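Local coordinates for EVE domain-containing protein (Pseudomonas syringae pv. tomato str. DC3000, PDB 2EVE) that is of unknown function but has an EVE fold, akin to the PUA and ASCH folds, and so may bind modified nucleic acid, at residues D11-S16 against F47-S52; S118-L123 against A139-A144. All coordinates share one frame; numbering follows the deposited sequence.

Contact 1: D11-S16 against F47-S52; sequences DEFSIS and FFFYHS. With 144 (tris-hydroxymethyl-methyl-ammonium), chain D.
The N-terminus of helix 15-21 meets strand 46-51 of the mixed sheet of the EVE domain, a PUA-related fold, where I15 touches F49 and H51. S14 is the N-cap of the helix. Its OG accepts a weak capping bond from S16 N. The first-turn amide I15 N instead donates to H51 NE2 at 3.2 Å, with an N-H...N angle of 158°. The amide lies in the imidazole plane, which probably helps to set the turn of the ring. The bond is consistent with an unprotonated NE2 that accepts it. I15 CG2 also touches H51 NE2, and S14 CB sits 3.7 Å from H51 NE2.

F49 points at the helix start, its CG anti to the backbone N (chi1 -164°). I15 N lies over one face of its ring, near the rim, while F13 O meets the edge in plane. F13 O also bonds to S8 OG. The F13 and F49 rings are oblique, with planes at 44°. I15 CD1 packs 3.7 Å from F49 CD2. On the same strand, Y50 and S52 belong to the pocket of the bound tris-hydroxymethyl-methyl-ammonium: Y50 OH shares a 2.6 Å hydrogen bond with its O2.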
loop_
_atom_site.group_PDB
_atom_site.type_symbol
_atom_site.label_atom_id
_atom_site.label_comp_id
_atom_site.label_asym_id
_atom_site.label_seq_id
_atom_site.Cartn_x
_atom_site.Cartn_y
_atom_site.Cartn_z
ATOM N N ASP A 11 3.708 -1.359 13.054
ATOM C CA ASP A 11 4.684 -2.046 13.896
ATOM C C ASP A 11 5.581 -2.933 13.046
ATOM O O ASP A 11 6.674 -3.310 13.467
ATOM C CB ASP A 11 4.002 -2.897 14.968
ATOM C CG ASP A 11 3.455 -2.070 16.109
ATOM O OD1 ASP A 11 4.096 -1.061 16.475
ATOM O OD2 ASP A 11 2.394 -2.438 16.654
ATOM N N GLU A 12 5.106 -3.272 11.851
ATOM C CA GLU A 12 5.870 -4.108 10.935
ATOM C C GLU A 12 6.642 -3.221 9.963
ATOM O O GLU A 12 7.835 -3.420 9.739
ATOM C CB GLU A 12 4.936 -5.040 10.159
ATOM C CG GLU A 12 5.669 -6.034 9.270
ATOM C CD GLU A 12 4.733 -7.013 8.582
ATOM O OE1 GLU A 12 3.551 -7.089 8.979
ATOM O OE2 GLU A 12 5.186 -7.710 7.651
ATOM N N PHE A 13 5.953 -2.245 9.384
ATOM C CA PHE A 13 6.579 -1.313 8.451
ATOM C C PHE A 13 5.717 -0.059 8.412
ATOM O O PHE A 13 4.572 -0.093 7.964
ATOM C CB PHE A 13 6.691 -1.948 7.061
ATOM C CG PHE A 13 7.431 -1.103 6.061
ATOM C CD1 PHE A 13 8.728 -0.666 6.316
ATOM C CD2 PHE A 13 6.830 -0.754 4.855
ATOM C CE1 PHE A 13 9.419 0.108 5.380
ATOM C CE2 PHE A 13 7.509 0.016 3.914
ATOM C CZ PHE A 13 8.806 0.449 4.177
ATOM N N SER A 14 6.274 1.043 8.903
ATOM C CA SER A 14 5.562 2.313 8.976
ATOM C C SER A 14 6.098 3.342 7.994
ATOM O O SER A 14 7.144 3.144 7.374
ATOM C CB SER A 14 5.690 2.891 10.383
ATOM O OG SER A 14 7.019 3.336 10.601
ATOM N N ILE A 15 5.385 4.456 7.867
ATOM C CA ILE A 15 5.825 5.515 6.973
ATOM C C ILE A 15 7.142 6.084 7.507
ATOM O O ILE A 15 7.964 6.582 6.737
ATOM C CB ILE A 15 4.762 6.639 6.852
ATOM C CG1 ILE A 15 5.239 7.715 5.875
ATOM C CG2 ILE A 15 4.466 7.234 8.219
ATOM C CD1 ILE A 15 5.354 7.242 4.439
ATOM N N SER A 16 7.344 6.002 8.823
ATOM C CA SER A 16 8.585 6.492 9.424
ATOM C C SER A 16 9.751 5.611 8.985
ATOM O O SER A 16 10.858 6.102 8.755
ATOM C CB SER A 16 8.494 6.497 10.956
ATOM O OG SER A 16 7.637 7.528 11.414
ATOM N N PHE A 47 1.598 6.583 -4.146
ATOM C CA PHE A 47 0.574 5.879 -3.386
ATOM C C PHE A 47 0.471 6.383 -1.964
ATOM O O PHE A 47 1.448 6.868 -1.388
ATOM C CB PHE A 47 0.869 4.372 -3.358
ATOM C CG PHE A 47 2.066 3.994 -2.521
ATOM C CD1 PHE A 47 1.925 3.667 -1.174
ATOM C CD2 PHE A 47 3.338 3.960 -3.085
ATOM C CE1 PHE A 47 3.037 3.313 -0.402
ATOM C CE2 PHE A 47 4.453 3.610 -2.323
ATOM C CZ PHE A 47 4.303 3.284 -0.985
ATOM N N PHE A 48 -0.730 6.282 -1.407
ATOM C CA PHE A 48 -0.941 6.669 -0.024
ATOM C C PHE A 48 -0.532 5.486 0.835
ATOM O O PHE A 48 -0.929 4.349 0.573
ATOM C CB PHE A 48 -2.409 7.007 0.236
ATOM C CG PHE A 48 -2.820 8.340 -0.295
ATOM C CD1 PHE A 48 -2.057 9.473 -0.025
ATOM C CD2 PHE A 48 -3.968 8.472 -1.064
ATOM C CE1 PHE A 48 -2.434 10.717 -0.514
ATOM C CE2 PHE A 48 -4.354 9.712 -1.558
ATOM C CZ PHE A 48 -3.586 10.838 -1.283
ATOM N N PHE A 49 0.283 5.765 1.845
ATOM C CA PHE A 49 0.771 4.751 2.777
ATOM C C PHE A 49 -0.257 4.693 3.909
ATOM O O PHE A 49 -0.331 5.594 4.745
ATOM C CB PHE A 49 2.148 5.182 3.310
ATOM C CG PHE A 49 2.940 4.080 3.980
ATOM C CD1 PHE A 49 2.419 3.360 5.053
ATOM C CD2 PHE A 49 4.243 3.808 3.562
ATOM C CE1 PHE A 49 3.191 2.383 5.704
ATOM C CE2 PHE A 49 5.016 2.841 4.202
ATOM C CZ PHE A 49 4.494 2.125 5.274
ATOM N N TYR A 50 -1.054 3.631 3.926
ATOM C CA TYR A 50 -2.101 3.468 4.927
ATOM C C TYR A 50 -1.693 2.538 6.068
ATOM O O TYR A 50 -1.307 1.390 5.842
ATOM C CB TYR A 50 -3.369 2.950 4.233
ATOM C CG TYR A 50 -4.549 2.707 5.146
ATOM C CD1 TYR A 50 -4.674 1.514 5.856
ATOM C CD2 TYR A 50 -5.540 3.673 5.299
ATOM C CE1 TYR A 50 -5.762 1.289 6.701
ATOM C CE2 TYR A 50 -6.629 3.460 6.138
ATOM C CZ TYR A 50 -6.733 2.272 6.833
ATOM O OH TYR A 50 -7.808 2.065 7.662
ATOM N N HIS A 51 -1.771 3.052 7.294
ATOM C CA HIS A 51 -1.433 2.276 8.483
ATOM C C HIS A 51 -2.637 1.444 8.899
ATOM O O HIS A 51 -3.694 1.985 9.214
ATOM C CB HIS A 51 -1.025 3.205 9.629
ATOM C CG HIS A 51 0.377 3.715 9.525
ATOM N ND1 HIS A 51 0.929 4.566 10.458
ATOM C CD2 HIS A 51 1.351 3.473 8.614
ATOM C CE1 HIS A 51 2.181 4.826 10.127
ATOM N NE2 HIS A 51 2.462 4.175 9.013
ATOM N N SER A 52 -2.461 0.126 8.905
ATOM C CA SER A 52 -3.529 -0.805 9.257
ATOM C C SER A 52 -3.253 -1.560 10.558
ATOM O O SER A 52 -2.113 -1.631 11.011
ATOM C CB SER A 52 -3.718 -1.807 8.115
ATOM O OG SER A 52 -2.526 -2.548 7.896
HETATM C C1 144 D . -7.025 -2.772 9.280
HETATM N N 144 D . -7.856 -2.843 8.087
HETATM C C2 144 D . -8.679 -1.592 8.005
HETATM O O2 144 D . -8.561 -0.276 8.582
HETATM C C3 144 D . -8.650 -4.137 8.225
HETATM O O3 144 D . -9.529 -4.422 7.117
HETATM C C4 144 D . -6.907 -2.847 6.953
HETATM O O4 144 D . -5.814 -3.953 6.586
#

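Contact 2: S118-L123 against A139-A144; sequences SQLEQL and AEQWAA
Q141, on the first turns of helix 139-149, reaches across to Q119, L120, Q122 and L123 in the loop that precedes strand 134-137. No direct hydrogen bond joins the two segments. Q141 CG is anti to the carbonyl carbon (chi1 -61°), and the chain runs extended beyond it. This carries the amide to the backbone of Q122 and L123. Q141 NE2 lies 3.4 Å from L123 N, but both are donors and do not bond. L123 N bonds to L120 O instead, closing a type I beta turn.

Two waters serve Q141 NE2. Water 1 accepts from Q141 NE2 at 2.9 Å, accepts from Q122 N and donates to Q119 O. Water 3 accepts a longer bond from Q141 NE2 and donates to Q122 O. Q141 OE1 accepts from T138 N, just before the helix, so both ends of this buried amide have partners and its orientation is well defined.

Two leucines pack against Q141. L120 CD2 comes to 3.7 Å from Q141 CB and also touches CG. On L123, CG is anti to the backbone N (chi1 -173°). L123 CD1 lies against the amide end, 3.7 Å from Q141 OE1, in a van der Waals contact. The L123 side chain also rests on M135 and V137.

Q119 is exposed. Its OE1 lies 3.7 Å from A144 CB, one turn of helix beyond E140, in a plain van der Waals contact. Q119 NE2 gives a weak bond to water 2, which donates to E140 O. The arrangement is a beta turn packed on the N-terminal half of an alpha helix, with bridging waters between. It joins the loop before strand 134-137 to the chain's last helix, 139-149.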
loop_
_atom_site.group_PDB
_atom_site.type_symbol
_atom_site.label_atom_id
_atom_site.label_comp_id
_atom_site.label_asym_id
_atom_site.label_seq_id
_atom_site.Cartn_x
_atom_site.Cartn_y
_atom_site.Cartn_z
ATOM N N SER A 118 -17.681 12.423 0.904
ATOM C CA SER A 118 -18.514 11.959 -0.198
ATOM C C SER A 118 -17.690 11.679 -1.455
ATOM O O SER A 118 -18.011 10.775 -2.226
ATOM C CB SER A 118 -19.608 12.992 -0.508
ATOM O OG SER A 118 -19.054 14.233 -0.908
ATOM N N GLN A 119 -16.624 12.448 -1.658
ATOM C CA GLN A 119 -15.771 12.270 -2.827
ATOM C C GLN A 119 -14.998 10.958 -2.821
ATOM O O GLN A 119 -14.423 10.567 -3.835
ATOM C CB GLN A 119 -14.780 13.430 -2.949
ATOM C CG GLN A 119 -15.355 14.676 -3.589
ATOM C CD GLN A 119 -14.334 15.788 -3.705
ATOM O OE1 GLN A 119 -13.943 16.397 -2.709
ATOM N NE2 GLN A 119 -13.884 16.050 -4.928
ATOM N N LEU A 120 -14.984 10.276 -1.681
ATOM C CA LEU A 120 -14.264 9.012 -1.577
ATOM C C LEU A 120 -15.200 7.812 -1.462
ATOM O O LEU A 120 -14.757 6.710 -1.157
ATOM C CB LEU A 120 -13.326 9.037 -0.367
ATOM C CG LEU A 120 -12.295 10.170 -0.289
ATOM C CD1 LEU A 120 -11.476 10.026 0.988
ATOM C CD2 LEU A 120 -11.389 10.133 -1.510
ATOM N N GLU A 121 -16.487 8.016 -1.714
ATOM C CA GLU A 121 -17.447 6.922 -1.602
ATOM C C GLU A 121 -17.138 5.727 -2.503
ATOM O O GLU A 121 -17.524 4.599 -2.194
ATOM C CB GLU A 121 -18.863 7.427 -1.888
ATOM C CG GLU A 121 -19.383 8.411 -0.855
ATOM C CD GLU A 121 -20.812 8.834 -1.129
ATOM O OE1 GLU A 121 -21.076 9.356 -2.233
ATOM O OE2 GLU A 121 -21.669 8.646 -0.241
ATOM N N GLN A 122 -16.439 5.974 -3.608
ATOM C CA GLN A 122 -16.093 4.908 -4.547
ATOM C C GLN A 122 -14.734 4.274 -4.268
ATOM O O GLN A 122 -14.293 3.392 -5.003
ATOM C CB GLN A 122 -16.117 5.441 -5.982
ATOM C CG GLN A 122 -17.499 5.838 -6.469
ATOM C CD GLN A 122 -18.465 4.669 -6.481
ATOM O OE1 GLN A 122 -18.232 3.664 -7.154
ATOM N NE2 GLN A 122 -19.557 4.794 -5.733
ATOM N N LEU A 123 -14.073 4.724 -3.209
ATOM C CA LEU A 123 -12.771 4.178 -2.847
ATOM C C LEU A 123 -12.997 2.867 -2.098
ATOM O O LEU A 123 -13.713 2.832 -1.101
ATOM C CB LEU A 123 -12.025 5.169 -1.956
ATOM C CG LEU A 123 -10.577 4.827 -1.606
ATOM C CD1 LEU A 123 -9.716 4.841 -2.869
ATOM C CD2 LEU A 123 -10.066 5.839 -0.596
ATOM N N ALA A 139 -7.656 10.461 -9.772
ATOM C CA ALA A 139 -7.050 11.776 -9.623
ATOM C C ALA A 139 -7.911 12.639 -8.710
ATOM O O ALA A 139 -7.395 13.431 -7.922
ATOM C CB ALA A 139 -6.897 12.443 -10.988
ATOM N N GLU A 140 -9.230 12.477 -8.812
ATOM C CA GLU A 140 -10.156 13.249 -7.993
ATOM C C GLU A 140 -10.057 12.849 -6.527
ATOM O O GLU A 140 -10.070 13.704 -5.640
ATOM C CB GLU A 140 -11.600 13.058 -8.468
ATOM C CG GLU A 140 -11.789 13.161 -9.972
ATOM C CD GLU A 140 -11.666 11.813 -10.662
ATOM O OE1 GLU A 140 -12.638 11.024 -10.618
ATOM O OE2 GLU A 140 -10.594 11.537 -11.239
ATOM N N GLN A 141 -9.960 11.549 -6.268
ATOM C CA GLN A 141 -9.859 11.075 -4.894
ATOM C C GLN A 141 -8.531 11.512 -4.294
ATOM O O GLN A 141 -8.468 11.903 -3.131
ATOM C CB GLN A 141 -9.993 9.551 -4.846
ATOM C CG GLN A 141 -11.330 9.046 -5.361
ATOM C CD GLN A 141 -11.364 7.539 -5.520
ATOM O OE1 GLN A 141 -10.351 6.915 -5.843
ATOM N NE2 GLN A 141 -12.538 6.944 -5.315
ATOM N N TRP A 142 -7.474 11.447 -5.095
ATOM C CA TRP A 142 -6.149 11.842 -4.639
ATOM C C TRP A 142 -6.143 13.314 -4.228
ATOM O O TRP A 142 -5.673 13.662 -3.146
ATOM C CB TRP A 142 -5.119 11.593 -5.747
ATOM C CG TRP A 142 -3.693 11.836 -5.327
ATOM C CD1 TRP A 142 -3.007 13.017 -5.388
ATOM C CD2 TRP A 142 -2.793 10.879 -4.750
ATOM N NE1 TRP A 142 -1.738 12.854 -4.881
ATOM C CE2 TRP A 142 -1.581 11.552 -4.483
ATOM C CE3 TRP A 142 -2.895 9.518 -4.429
ATOM C CZ2 TRP A 142 -0.476 10.909 -3.912
ATOM C CZ3 TRP A 142 -1.797 8.878 -3.859
ATOM C CH2 TRP A 142 -0.602 9.578 -3.607
ATOM N N ALA A 143 -6.675 14.173 -5.091
ATOM C CA ALA A 143 -6.729 15.601 -4.802
ATOM C C ALA A 143 -7.573 15.870 -3.561
ATOM O O ALA A 143 -7.240 16.733 -2.749
ATOM C CB ALA A 143 -7.303 16.355 -5.997
ATOM N N ALA A 144 -8.665 15.125 -3.410
ATOM C CA ALA A 144 -9.545 15.300 -2.262
ATOM C C ALA A 144 -8.827 14.970 -0.960
ATOM O O ALA A 144 -8.984 15.670 0.041
ATOM C CB ALA A 144 -10.785 14.424 -2.413
HETATM O O HOH W 1 -15.134 8.184 -4.937
HETATM O O HOH W 2 -11.298 16.157 -5.801
HETATM O O HOH W 3 -13.073 4.497 -7.120
#

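How the contacts relate
Contact 1 lies nearer the centre of the chain. Contact 2 is peripheral: its centre is about 17 Å from the centre of the chain. The centres of the two contacts are about 20 Å apart. Each sets a helix against another element, but the partners differ: a strand inside the sheet in contact 1, a turn in contact 2. Contact 1 is largely aromatic and has one direct hydrogen bond. Contact 2 has none and relies on bridging waters and a glutamine. The two segments 47-52 and 139-144 touch through stacked rings, with F48 CE2 3.2 Å from W142 CE3. Only contact 1 holds residues of the ligand pocket.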